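Local coordinates for protein RNA-directed RNA polymerase (Infectious pancreatic necrosis virus, PDB 3ZED) that probably copies the viral genome by RNA-directed RNA synthesis from ribonucleoside triphosphates, and probably also occurs covalently attached to the genomic RNA, at residues T209-D214 with M340-L345; W427-E430 with P434-N437; P215-A220 with S333-P338; Y192-L197 with M418-L423. All coordinates share one frame; numbering follows the deposited sequence.

Contact 1 of 4, residues T209-D214 with M340-L345; sequences TPKHED and MNESKL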
loop_
_atom_site.group_PDB
_atom_site.type_symbol
_atom_site.label_atom_id
_atom_site.label_comp_id
_atom_site.label_asym_id
_atom_site.label_seq_id
_atom_site.Cartn_x
_atom_site.Cartn_y
_atom_site.Cartn_z
ATOM N N THR B 209 -19.789 -3.976 4.018
ATOM C CA THR B 209 -19.494 -4.435 5.369
ATOM C C THR B 209 -18.683 -5.717 5.251
ATOM O O THR B 209 -18.834 -6.399 4.221
ATOM C CB THR B 209 -20.800 -4.701 6.161
ATOM O OG1 THR B 209 -21.446 -5.850 5.608
ATOM C CG2 THR B 209 -21.741 -3.486 6.242
ATOM N N PRO B 210 -17.902 -6.147 6.281
ATOM C CA PRO B 210 -17.303 -7.494 6.208
ATOM C C PRO B 210 -18.403 -8.556 6.095
ATOM O O PRO B 210 -19.552 -8.280 6.464
ATOM C CB PRO B 210 -16.571 -7.633 7.550
ATOM C CG PRO B 210 -16.394 -6.223 8.044
ATOM C CD PRO B 210 -17.597 -5.490 7.571
ATOM N N LYS B 211 -18.076 -9.756 5.593
ATOM C CA LYS B 211 -19.036 -10.869 5.499
ATOM C C LYS B 211 -19.716 -11.100 6.857
ATOM O O LYS B 211 -19.084 -10.879 7.890
ATOM C CB LYS B 211 -18.320 -12.157 5.060
ATOM C CG LYS B 211 -17.860 -12.160 3.614
ATOM C CD LYS B 211 -16.971 -13.365 3.321
ATOM C CE LYS B 211 -17.325 -14.055 2.020
ATOM N NZ LYS B 211 -16.958 -13.252 0.815
ATOM N N HIS B 212 -20.990 -11.529 6.859
ATOM C CA HIS B 212 -21.756 -11.792 8.090
ATOM C C HIS B 212 -21.072 -12.867 8.953
ATOM O O HIS B 212 -21.098 -12.761 10.177
ATOM C CB HIS B 212 -23.203 -12.199 7.757
ATOM C CG HIS B 212 -23.993 -12.708 8.937
ATOM N ND1 HIS B 212 -24.504 -11.843 9.894
ATOM C CD2 HIS B 212 -24.326 -13.977 9.279
ATOM C CE1 HIS B 212 -25.123 -12.608 10.782
ATOM N NE2 HIS B 212 -25.031 -13.896 10.462
ATOM N N GLU B 213 -20.455 -13.882 8.318
ATOM C CA GLU B 213 -19.785 -14.990 9.010
ATOM C C GLU B 213 -18.489 -14.546 9.708
ATOM O O GLU B 213 -18.071 -15.200 10.660
ATOM C CB GLU B 213 -19.504 -16.169 8.055
ATOM C CG GLU B 213 -18.982 -15.781 6.678
ATOM C CD GLU B 213 -20.026 -15.679 5.580
ATOM O OE1 GLU B 213 -20.996 -14.901 5.744
ATOM O OE2 GLU B 213 -19.867 -16.372 4.548
ATOM N N ASP B 214 -17.878 -13.433 9.268
ATOM C CA ASP B 214 -16.654 -12.907 9.863
ATOM C C ASP B 214 -16.893 -12.345 11.283
ATOM O O ASP B 214 -17.899 -11.662 11.528
ATOM C CB ASP B 214 -16.030 -11.834 8.965
ATOM C CG ASP B 214 -15.336 -12.378 7.726
ATOM O OD1 ASP B 214 -15.370 -13.620 7.512
ATOM O OD2 ASP B 214 -14.732 -11.574 6.989
ATOM N N MET B 340 -12.031 -4.415 3.270
ATOM C CA MET B 340 -11.458 -4.250 1.915
ATOM C C MET B 340 -11.595 -5.514 1.052
ATOM O O MET B 340 -11.717 -5.374 -0.153
ATOM C CB MET B 340 -10.009 -3.756 1.967
ATOM C CG MET B 340 -9.871 -2.365 2.617
ATOM S SD MET B 340 -11.109 -1.102 2.183
ATOM C CE MET B 340 -10.627 -0.726 0.471
ATOM N N ASN B 341 -11.668 -6.718 1.657
ATOM C CA ASN B 341 -11.881 -7.989 0.929
ATOM C C ASN B 341 -13.209 -7.975 0.188
ATOM O O ASN B 341 -13.355 -8.610 -0.855
ATOM C CB ASN B 341 -11.910 -9.170 1.903
ATOM C CG ASN B 341 -10.599 -9.704 2.426
ATOM O OD1 ASN B 341 -9.511 -9.314 1.996
ATOM N ND2 ASN B 341 -10.696 -10.640 3.387
ATOM N N GLU B 342 -14.202 -7.267 0.768
ATOM C CA GLU B 342 -15.566 -7.171 0.266
ATOM C C GLU B 342 -15.801 -5.897 -0.521
ATOM O O GLU B 342 -16.933 -5.639 -0.926
ATOM C CB GLU B 342 -16.531 -7.220 1.467
ATOM C CG GLU B 342 -16.545 -8.555 2.189
ATOM C CD GLU B 342 -16.961 -9.696 1.284
ATOM O OE1 GLU B 342 -18.123 -9.678 0.817
ATOM O OE2 GLU B 342 -16.106 -10.562 0.980
ATOM N N SER B 343 -14.750 -5.088 -0.735
ATOM C CA SER B 343 -14.911 -3.757 -1.330
ATOM C C SER B 343 -14.008 -3.497 -2.543
ATOM O O SER B 343 -13.434 -2.409 -2.667
ATOM C CB SER B 343 -14.681 -2.687 -0.259
ATOM O OG SER B 343 -15.462 -2.971 0.890
ATOM N N LYS B 344 -13.957 -4.456 -3.478
ATOM C CA LYS B 344 -13.190 -4.282 -4.718
ATOM C C LYS B 344 -14.065 -3.457 -5.683
ATOM O O LYS B 344 -14.514 -3.958 -6.719
ATOM C CB LYS B 344 -12.758 -5.645 -5.332
ATOM C CG LYS B 344 -12.172 -6.673 -4.360
ATOM C CD LYS B 344 -10.796 -6.318 -3.819
ATOM C CE LYS B 344 -10.368 -7.337 -2.789
ATOM N NZ LYS B 344 -8.998 -7.073 -2.278
ATOM N N LEU B 345 -14.351 -2.195 -5.296
ATOM C CA LEU B 345 -15.224 -1.326 -6.074
ATOM C C LEU B 345 -14.421 -0.198 -6.712
ATOM O O LEU B 345 -13.690 0.518 -6.024
ATOM C CB LEU B 345 -16.381 -0.795 -5.206
ATOM C CG LEU B 345 -17.127 -1.836 -4.318
ATOM C CD1 LEU B 345 -18.159 -1.149 -3.393
ATOM C CD2 LEU B 345 -17.832 -2.912 -5.157
HETATM O O HOH W 1 -20.462 -7.399 2.067
#

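Contact 2 of 4, residues W427-E430 with P434-N437; sequences WTNE and PRYN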
loop_
_atom_site.group_PDB
_atom_site.type_symbol
_atom_site.label_atom_id
_atom_site.label_comp_id
_atom_site.label_asym_id
_atom_site.label_seq_id
_atom_site.Cartn_x
_atom_site.Cartn_y
_atom_site.Cartn_z
ATOM N N TRP B 427 -17.806 -1.833 9.784
ATOM C CA TRP B 427 -18.058 -2.567 11.026
ATOM C C TRP B 427 -19.388 -2.164 11.661
ATOM O O TRP B 427 -19.445 -1.759 12.833
ATOM C CB TRP B 427 -16.873 -2.342 11.979
ATOM C CG TRP B 427 -15.626 -3.004 11.463
ATOM C CD1 TRP B 427 -14.561 -2.400 10.865
ATOM C CD2 TRP B 427 -15.372 -4.415 11.406
ATOM N NE1 TRP B 427 -13.636 -3.340 10.486
ATOM C CE2 TRP B 427 -14.110 -4.587 10.799
ATOM C CE3 TRP B 427 -16.089 -5.555 11.827
ATOM C CZ2 TRP B 427 -13.543 -5.853 10.599
ATOM C CZ3 TRP B 427 -15.539 -6.808 11.607
ATOM C CH2 TRP B 427 -14.273 -6.951 11.019
ATOM N N THR B 428 -20.469 -2.317 10.885
ATOM C CA THR B 428 -21.817 -1.972 11.336
ATOM C C THR B 428 -22.823 -3.051 10.907
ATOM O O THR B 428 -22.759 -3.534 9.781
ATOM C CB THR B 428 -22.218 -0.554 10.821
ATOM O OG1 THR B 428 -23.464 -0.174 11.399
ATOM C CG2 THR B 428 -22.330 -0.475 9.291
ATOM N N ASN B 429 -23.750 -3.418 11.801
ATOM C CA ASN B 429 -24.819 -4.378 11.478
ATOM C C ASN B 429 -25.926 -3.645 10.713
ATOM O O ASN B 429 -25.939 -2.405 10.700
ATOM C CB ASN B 429 -25.363 -5.034 12.746
ATOM C CG ASN B 429 -24.397 -5.967 13.428
ATOM O OD1 ASN B 429 -23.884 -6.919 12.821
ATOM N ND2 ASN B 429 -24.170 -5.755 14.724
ATOM N N GLU B 430 -26.845 -4.391 10.075
ATOM C CA GLU B 430 -27.957 -3.822 9.309
ATOM C C GLU B 430 -28.877 -2.962 10.190
ATOM O O GLU B 430 -29.405 -1.961 9.715
ATOM C CB GLU B 430 -28.765 -4.932 8.633
ATOM C CG GLU B 430 -27.935 -5.762 7.665
ATOM C CD GLU B 430 -28.651 -6.955 7.065
ATOM O OE1 GLU B 430 -29.156 -7.800 7.839
ATOM O OE2 GLU B 430 -28.705 -7.045 5.817
ATOM N N PRO B 434 -23.101 -1.575 16.484
ATOM C CA PRO B 434 -21.687 -1.751 16.119
ATOM C C PRO B 434 -21.192 -3.204 16.112
ATOM O O PRO B 434 -21.563 -3.996 16.976
ATOM C CB PRO B 434 -20.958 -0.937 17.189
ATOM C CG PRO B 434 -21.848 -0.985 18.371
ATOM C CD PRO B 434 -23.235 -0.959 17.819
ATOM N N ARG B 435 -20.301 -3.526 15.143
ATOM C CA ARG B 435 -19.653 -4.835 15.007
ATOM C C ARG B 435 -18.274 -4.741 15.683
ATOM O O ARG B 435 -17.254 -5.160 15.134
ATOM C CB ARG B 435 -19.562 -5.261 13.525
ATOM C CG ARG B 435 -20.889 -5.707 12.939
ATOM C CD ARG B 435 -20.776 -6.239 11.528
ATOM N NE ARG B 435 -20.042 -7.510 11.474
ATOM C CZ ARG B 435 -19.830 -8.210 10.363
ATOM N NH1 ARG B 435 -20.331 -7.799 9.206
ATOM N NH2 ARG B 435 -19.110 -9.324 10.401
ATOM N N TYR B 436 -18.271 -4.143 16.890
ATOM C CA TYR B 436 -17.110 -3.920 17.737
ATOM C C TYR B 436 -17.557 -3.596 19.159
ATOM O O TYR B 436 -18.703 -3.200 19.380
ATOM C CB TYR B 436 -16.206 -2.794 17.174
ATOM C CG TYR B 436 -16.906 -1.470 16.935
ATOM C CD1 TYR B 436 -17.116 -0.569 17.980
ATOM C CD2 TYR B 436 -17.357 -1.117 15.668
ATOM C CE1 TYR B 436 -17.757 0.650 17.767
ATOM C CE2 TYR B 436 -18.008 0.096 15.444
ATOM C CZ TYR B 436 -18.210 0.976 16.500
ATOM O OH TYR B 436 -18.852 2.169 16.282
ATOM N N ASN B 437 -16.642 -3.763 20.119
ATOM C CA ASN B 437 -16.872 -3.462 21.518
ATOM C C ASN B 437 -16.042 -2.213 21.923
ATOM O O ASN B 437 -15.268 -1.706 21.084
ATOM C CB ASN B 437 -16.553 -4.699 22.389
ATOM C CG ASN B 437 -15.131 -5.225 22.427
ATOM O OD1 ASN B 437 -14.145 -4.556 22.098
ATOM N ND2 ASN B 437 -14.993 -6.421 22.958
HETATM O O HOH W 2 -22.563 -6.287 8.647
#

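Contact 3 of 4, residues P215-A220 with S333-P338; sequences PDLRWA and SMVSTP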
loop_
_atom_site.group_PDB
_atom_site.type_symbol
_atom_site.label_atom_id
_atom_site.label_comp_id
_atom_site.label_asym_id
_atom_site.label_seq_id
_atom_site.Cartn_x
_atom_site.Cartn_y
_atom_site.Cartn_z
ATOM N N PRO B 215 -15.967 -12.647 12.231
ATOM C CA PRO B 215 -16.136 -12.142 13.594
ATOM C C PRO B 215 -15.993 -10.635 13.696
ATOM O O PRO B 215 -15.246 -10.002 12.955
ATOM C CB PRO B 215 -15.022 -12.843 14.376
ATOM C CG PRO B 215 -13.973 -13.140 13.359
ATOM C CD PRO B 215 -14.721 -13.433 12.099
ATOM N N ASP B 216 -16.734 -10.071 14.636
ATOM C CA ASP B 216 -16.719 -8.670 14.999
ATOM C C ASP B 216 -15.404 -8.339 15.684
ATOM O O ASP B 216 -14.701 -9.246 16.147
ATOM C CB ASP B 216 -17.882 -8.380 15.961
ATOM C CG ASP B 216 -19.287 -8.497 15.409
ATOM O OD1 ASP B 216 -19.442 -8.506 14.172
ATOM O OD2 ASP B 216 -20.234 -8.522 16.214
ATOM N N LEU B 217 -15.081 -7.049 15.787
ATOM C CA LEU B 217 -13.887 -6.594 16.489
ATOM C C LEU B 217 -14.147 -6.644 17.997
ATOM O O LEU B 217 -14.502 -5.635 18.598
ATOM C CB LEU B 217 -13.518 -5.169 16.018
ATOM C CG LEU B 217 -13.120 -5.026 14.557
ATOM C CD1 LEU B 217 -12.993 -3.545 14.168
ATOM C CD2 LEU B 217 -11.878 -5.853 14.250
ATOM N N ARG B 218 -14.048 -7.837 18.604
ATOM C CA ARG B 218 -14.344 -7.988 20.027
ATOM C C ARG B 218 -13.354 -8.868 20.765
ATOM O O ARG B 218 -13.443 -8.966 21.995
ATOM C CB ARG B 218 -15.749 -8.609 20.237
ATOM C CG ARG B 218 -16.916 -7.868 19.617
ATOM C CD ARG B 218 -18.161 -8.744 19.613
ATOM N NE ARG B 218 -19.284 -8.082 18.948
ATOM C CZ ARG B 218 -20.076 -7.184 19.524
ATOM N NH1 ARG B 218 -19.884 -6.835 20.786
ATOM N NH2 ARG B 218 -21.057 -6.619 18.836
ATOM N N TRP B 219 -12.470 -9.561 20.048
ATOM C CA TRP B 219 -11.615 -10.550 20.684
ATOM C C TRP B 219 -10.130 -10.363 20.471
ATOM O O TRP B 219 -9.693 -9.593 19.604
ATOM C CB TRP B 219 -12.008 -11.940 20.153
ATOM C CG TRP B 219 -13.407 -12.337 20.538
ATOM C CD1 TRP B 219 -13.822 -12.815 21.749
ATOM C CD2 TRP B 219 -14.585 -12.185 19.738
ATOM N NE1 TRP B 219 -15.184 -13.026 21.733
ATOM C CE2 TRP B 219 -15.680 -12.630 20.516
ATOM C CE3 TRP B 219 -14.821 -11.710 18.433
ATOM C CZ2 TRP B 219 -16.987 -12.660 20.018
ATOM C CZ3 TRP B 219 -16.120 -11.722 17.949
ATOM C CH2 TRP B 219 -17.183 -12.191 18.735
ATOM N N ALA B 220 -9.351 -11.117 21.272
ATOM C CA ALA B 220 -7.900 -11.211 21.152
ATOM C C ALA B 220 -7.586 -11.950 19.832
ATOM O O ALA B 220 -8.329 -12.874 19.484
ATOM C CB ALA B 220 -7.328 -11.966 22.348
ATOM N N SER B 333 -4.655 -4.880 10.613
ATOM C CA SER B 333 -5.172 -5.669 9.488
ATOM C C SER B 333 -6.495 -6.310 9.824
ATOM O O SER B 333 -7.295 -6.499 8.911
ATOM C CB SER B 333 -4.161 -6.722 9.043
ATOM O OG SER B 333 -2.997 -6.065 8.577
ATOM N N MET B 334 -6.753 -6.598 11.118
ATOM C CA MET B 334 -8.038 -7.137 11.577
ATOM C C MET B 334 -9.182 -6.101 11.367
ATOM O O MET B 334 -10.331 -6.489 11.218
ATOM C CB MET B 334 -7.951 -7.555 13.050
ATOM C CG MET B 334 -7.326 -8.906 13.246
ATOM S SD MET B 334 -6.963 -9.288 14.981
ATOM C CE MET B 334 -8.610 -9.508 15.635
ATOM N N VAL B 335 -8.861 -4.801 11.322
ATOM C CA VAL B 335 -9.860 -3.735 11.120
ATOM C C VAL B 335 -10.084 -3.500 9.601
ATOM O O VAL B 335 -11.222 -3.412 9.149
ATOM C CB VAL B 335 -9.452 -2.410 11.856
ATOM C CG1 VAL B 335 -10.490 -1.299 11.652
ATOM C CG2 VAL B 335 -9.195 -2.656 13.348
ATOM N N SER B 336 -9.002 -3.388 8.829
ATOM C CA SER B 336 -9.086 -3.048 7.407
ATOM C C SER B 336 -9.412 -4.199 6.452
ATOM O O SER B 336 -10.304 -4.032 5.623
ATOM C CB SER B 336 -7.800 -2.376 6.940
ATOM O OG SER B 336 -6.667 -3.171 7.240
ATOM N N THR B 337 -8.689 -5.333 6.531
ATOM C CA THR B 337 -8.795 -6.411 5.548
ATOM C C THR B 337 -10.196 -7.061 5.478
ATOM O O THR B 337 -10.622 -7.253 4.342
ATOM C CB THR B 337 -7.655 -7.434 5.659
ATOM O OG1 THR B 337 -7.712 -8.101 6.902
ATOM C CG2 THR B 337 -6.269 -6.793 5.504
ATOM N N PRO B 338 -10.982 -7.320 6.568
ATOM C CA PRO B 338 -12.330 -7.906 6.365
ATOM C C PRO B 338 -13.269 -6.961 5.597
ATOM O O PRO B 338 -14.156 -7.435 4.891
ATOM C CB PRO B 338 -12.831 -8.169 7.801
ATOM C CG PRO B 338 -11.600 -8.219 8.632
ATOM C CD PRO B 338 -10.696 -7.179 8.012
#

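Contact 4 of 4, residues Y192-L197 with M418-L423; sequences YTNEQL and MMYYLL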
loop_
_atom_site.group_PDB
_atom_site.type_symbol
_atom_site.label_atom_id
_atom_site.label_comp_id
_atom_site.label_asym_id
_atom_site.label_seq_id
_atom_site.Cartn_x
_atom_site.Cartn_y
_atom_site.Cartn_z
ATOM N N TYR B 192 -12.877 20.011 7.821
ATOM C CA TYR B 192 -13.759 18.845 7.736
ATOM C C TYR B 192 -13.927 18.131 9.061
ATOM O O TYR B 192 -12.945 17.897 9.768
ATOM C CB TYR B 192 -13.243 17.816 6.711
ATOM C CG TYR B 192 -13.177 18.307 5.283
ATOM C CD1 TYR B 192 -14.265 18.161 4.422
ATOM C CD2 TYR B 192 -12.011 18.867 4.774
ATOM C CE1 TYR B 192 -14.211 18.609 3.107
ATOM C CE2 TYR B 192 -11.946 19.326 3.459
ATOM C CZ TYR B 192 -13.045 19.183 2.628
ATOM O OH TYR B 192 -12.984 19.627 1.335
ATOM N N THR B 193 -15.170 17.728 9.371
ATOM C CA THR B 193 -15.452 16.878 10.525
ATOM C C THR B 193 -15.216 15.418 10.049
ATOM O O THR B 193 -15.065 15.203 8.846
ATOM C CB THR B 193 -16.882 17.087 11.055
ATOM O OG1 THR B 193 -17.810 16.661 10.056
ATOM C CG2 THR B 193 -17.179 18.533 11.503
ATOM N N ASN B 194 -15.239 14.428 10.964
ATOM C CA ASN B 194 -15.087 13.019 10.604
ATOM C C ASN B 194 -16.229 12.578 9.693
ATOM O O ASN B 194 -15.985 11.887 8.707
ATOM C CB ASN B 194 -15.041 12.142 11.845
ATOM C CG ASN B 194 -13.724 12.165 12.577
ATOM O OD1 ASN B 194 -12.653 12.264 11.983
ATOM N ND2 ASN B 194 -13.777 12.042 13.890
ATOM N N GLU B 195 -17.457 13.033 9.988
ATOM C CA GLU B 195 -18.656 12.688 9.218
ATOM C C GLU B 195 -18.627 13.294 7.812
ATOM O O GLU B 195 -19.001 12.608 6.865
ATOM C CB GLU B 195 -19.943 13.082 9.978
ATOM C CG GLU B 195 -21.239 12.614 9.327
ATOM C CD GLU B 195 -21.426 11.131 9.052
ATOM O OE1 GLU B 195 -20.728 10.294 9.673
ATOM O OE2 GLU B 195 -22.308 10.806 8.224
ATOM N N GLN B 196 -18.149 14.539 7.665
ATOM C CA GLN B 196 -18.029 15.176 6.344
ATOM C C GLN B 196 -17.033 14.409 5.464
ATOM O O GLN B 196 -17.316 14.184 4.284
ATOM C CB GLN B 196 -17.633 16.642 6.471
ATOM C CG GLN B 196 -18.797 17.525 6.899
ATOM C CD GLN B 196 -18.393 18.944 7.200
ATOM O OE1 GLN B 196 -17.247 19.236 7.581
ATOM N NE2 GLN B 196 -19.351 19.853 7.074
ATOM N N LEU B 197 -15.906 13.958 6.050
ATOM C CA LEU B 197 -14.923 13.143 5.333
ATOM C C LEU B 197 -15.504 11.788 4.933
ATOM O O LEU B 197 -15.278 11.346 3.806
ATOM C CB LEU B 197 -13.659 12.929 6.156
ATOM C CG LEU B 197 -12.670 14.078 6.183
ATOM C CD1 LEU B 197 -11.468 13.672 6.950
ATOM C CD2 LEU B 197 -12.238 14.488 4.773
ATOM N N MET B 418 -10.028 7.845 8.803
ATOM C CA MET B 418 -10.185 6.593 8.036
ATOM C C MET B 418 -10.782 5.509 8.969
ATOM O O MET B 418 -11.682 4.776 8.549
ATOM C CB MET B 418 -8.851 6.140 7.424
ATOM C CG MET B 418 -8.925 4.774 6.698
ATOM S SD MET B 418 -10.256 4.624 5.462
ATOM C CE MET B 418 -9.788 5.939 4.281
ATOM N N MET B 419 -10.295 5.433 10.227
ATOM C CA MET B 419 -10.801 4.494 11.248
ATOM C C MET B 419 -12.282 4.761 11.526
ATOM O O MET B 419 -13.063 3.813 11.662
ATOM C CB MET B 419 -9.979 4.585 12.558
ATOM C CG MET B 419 -8.661 3.842 12.483
ATOM S SD MET B 419 -8.877 2.061 12.256
ATOM C CE MET B 419 -7.301 1.464 12.885
ATOM N N TYR B 420 -12.668 6.058 11.575
ATOM C CA TYR B 420 -14.061 6.465 11.755
ATOM C C TYR B 420 -14.915 5.901 10.599
ATOM O O TYR B 420 -15.957 5.306 10.841
ATOM C CB TYR B 420 -14.159 8.001 11.828
ATOM C CG TYR B 420 -15.581 8.511 11.891
ATOM C CD1 TYR B 420 -16.242 8.648 13.111
ATOM C CD2 TYR B 420 -16.272 8.855 10.729
ATOM C CE1 TYR B 420 -17.563 9.080 13.172
ATOM C CE2 TYR B 420 -17.596 9.284 10.779
ATOM C CZ TYR B 420 -18.234 9.406 12.005
ATOM O OH TYR B 420 -19.536 9.844 12.067
ATOM N N TYR B 421 -14.457 6.094 9.346
ATOM C CA TYR B 421 -15.148 5.632 8.142
ATOM C C TYR B 421 -15.308 4.104 8.129
ATOM O O TYR B 421 -16.404 3.615 7.858
ATOM C CB TYR B 421 -14.406 6.111 6.885
ATOM C CG TYR B 421 -15.061 5.667 5.598
ATOM C CD1 TYR B 421 -16.318 6.138 5.233
ATOM C CD2 TYR B 421 -14.423 4.778 4.742
ATOM C CE1 TYR B 421 -16.936 5.718 4.058
ATOM C CE2 TYR B 421 -15.024 4.357 3.558
ATOM C CZ TYR B 421 -16.287 4.819 3.227
ATOM O OH TYR B 421 -16.871 4.429 2.054
ATOM N N LEU B 422 -14.244 3.357 8.465
ATOM C CA LEU B 422 -14.291 1.894 8.499
ATOM C C LEU B 422 -15.237 1.368 9.590
ATOM O O LEU B 422 -15.975 0.422 9.344
ATOM C CB LEU B 422 -12.885 1.309 8.717
ATOM C CG LEU B 422 -11.830 1.510 7.585
ATOM C CD1 LEU B 422 -10.495 0.967 8.011
ATOM C CD2 LEU B 422 -12.233 0.797 6.294
ATOM N N LEU B 423 -15.223 1.980 10.790
ATOM C CA LEU B 423 -16.053 1.518 11.907
ATOM C C LEU B 423 -17.518 1.913 11.767
ATOM O O LEU B 423 -18.359 1.187 12.270
ATOM C CB LEU B 423 -15.507 1.992 13.263
ATOM C CG LEU B 423 -14.637 0.975 14.023
ATOM C CD1 LEU B 423 -13.321 0.686 13.274
ATOM C CD2 LEU B 423 -14.335 1.466 15.434
#

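Contact 1 of 4, residues T209-D214 with M340-L345
A salt bridge between K211 and E342 ties together two turn-bearing loops of the polymerase. One loop makes a type I beta turn from K211 to D214, closed by a backbone bond from D214 N to K211 O; the other makes a type I turn from M340 to S343 as the chain comes off helix 326-340. The ammonium NZ of K211 lies 2.8 Å from OE2 of E342 and approaches from above the carboxylate plane, 37° out of it. The two side chains cross at about a right angle. K211 bends twice near its end, at chi3 (135°) and chi4 (71°), which curls NZ back to the acid while the middle of the chain also rests against it: CG of K211 is 3.5 Å from CD of E342. E342 is itself folded at chi2, and its aliphatic part packs on the backbone, with CB 3.7 Å from O of T209 and CG 4.2 Å from CA of P210. A water donates to T209 O at 2.9 Å and makes a longer, weak bond to OE1 of E342. D214 OD2 is 6.2 Å from E342 OE2, not in contact, and the lysine probably offsets part of the repulsion between the two acids. N208 holds the second loop, its ND2 donating to E342 O and its backbone N to S343 OG. The first loop is held by R435, which donates to the carbonyls of P210 and K211, while the P210 ring packs against P338 and V339 of helix 326-340 and against W427, in the loop that follows helix 412-426.

Contact 2 of 4, residues W427-E430 with P434-N437
W427 and T428 run opposite in direction to P434 and R435, making a single bridge of T428 with P434, and R435 N donates to W427 O over 3.0 Å with a nearly straight N-H...O angle of 166°. The donor stands above the carbonyl plane of W427, 56° out of it. The same oxygen lies close to the Y436 ring, and W427 CB meets that ring in its plane, at the edge, 3.9 Å from CD2. With chi1 at 55°, the Y436 ring is folded back so that CB of P434 covers the centre of one face. On the indole of W427, R435 CB comes to the edge, 3.9 Å from CE3; the guanidinium itself is turned steeply against the ring, while indole NE1 bonds to V335 O. N429 crosses R435 with its amide nearly parallel to the guanidinium, yet its OD1 touches the aliphatic CG of R435 at 3.2 Å and is hydrogen-bonded to a basic side chain of another protein's chain. A water links the two segments, donating to T428 O at 3.0 Å and accepting from R435 NH1 at 2.8 Å. R435 thus packs its hydrocarbon chain against N429 and the W427 edge of the bridged loop and carries its charge beyond it, to D216, whose carboxylate probably offsets part of the buried positive charge.

Contact 3 of 4, residues P215-A220 with S333-P338
L217 supplies most of the apolar packing between the loop 215-220 and helix 326-340, straddling M334 and V335 with its two methyls. CD1 of L217 lies 4.0 Å from CG2 of V335, with the side chains crossing at about a right angle. CD2 turns instead to the helix backbone, 3.5 Å from O of M334. That carbonyl would normally receive the N-H four residues on, but the residue there is P338, whose nitrogen carries no hydrogen; the helix is kinked at this point and a leucine methyl rests beside the oxygen. M334 reaches back to the loop: the bend at chi3 (70°) brings CE within 4.1 Å of O of W219. W440 of helix 438-452 packs on L217, M334 and V335 alike and donates through its indole N-H to W219 O.

The polar bonds do not run between the two segments: they lie within each or go to neighbours. In the loop, R218 NE donates to D216 OD2 at 2.9 Å, in the guanidinium plane and on the anti lone pair, with a weak second bond from NH2; CB of R218 lies over the W219 ring, offset toward its rim. In the helix, S333 O accepts T337 N at 3.0 Å and T337 OG1 at 2.6 Å, from opposite faces of the carbonyl plane. The chemistry is therefore divided: methyl groups packing on each other and on backbone carbonyls make the join to the helix, while on the loop D216 and R218 probably offset one another in part, the acid being shared with R435 and with a basic side chain of another protein's chain.

Contact 4 of 4, residues Y192-L197 with M418-L423
N194 and E195, in the first turn of helix 194-204, both lean on the ring of Y420 from helix 412-426. The turn is prepared by T193 at the N-cap: its OG1 accepts from Q196 N at 3.2 Å, and T193 N donates in turn to Q196 OE1 at 3.1 Å, a capping box that fixes the start of the helix. N194 follows with a CH-pi contact. Its CB stands 3.7 Å from the centroid of the Y420 ring, only 13° off the normal and so squarely over one face, while its backbone O touches CD2 of the same ring at 3.7 Å. The N194 amide is inclined by only 22° to the ring, and its ND2 is taken up elsewhere, by D730. E195 comes next and reaches the ring from its edge. With CG anti to the backbone N (chi1 -173°) and a bend at chi2, its carboxylate swings round to the phenol, where Y420 OH donates to OE1 at 2.7 Å. The hydroxyl meets the anti side of that oxygen, and the carboxylate stands steeply across the ring plane. The other oxygen, OE2, makes a salt bridge with R425, five residues further along the tyrosine's helix. Y420 is therefore gripped in two ways, by a methylene over its face and by a carboxylate at its hydroxyl, which probably limits the freedom of the ring. The buried acid has the phenol on OE1 and R425 on OE2, and this pairing would be expected to help stabilise its ionised form.

Contacts 1, 2 and 3 cluster with centres 11 to 13 Å apart, and R435 of contact 2 is their common point: its NH1 lies 2.9 Å from P210 O in contact 1, and its NE 2.9 Å from D216 OD1 in contact 3. W427 makes two further joins, from NE1 to V335 O of contact 3 (2.8 Å) and from N to L422 O of contact 4 (2.9 Å). Contact 4, about 18 Å from contacts 1 and 3 between centres, meets contact 3 through V335 CG1, 3.8 Å from M419 SD. All four belong to the palm-domain part of the chain and lie away from the potassium ions and the predicted GTP-binding residues.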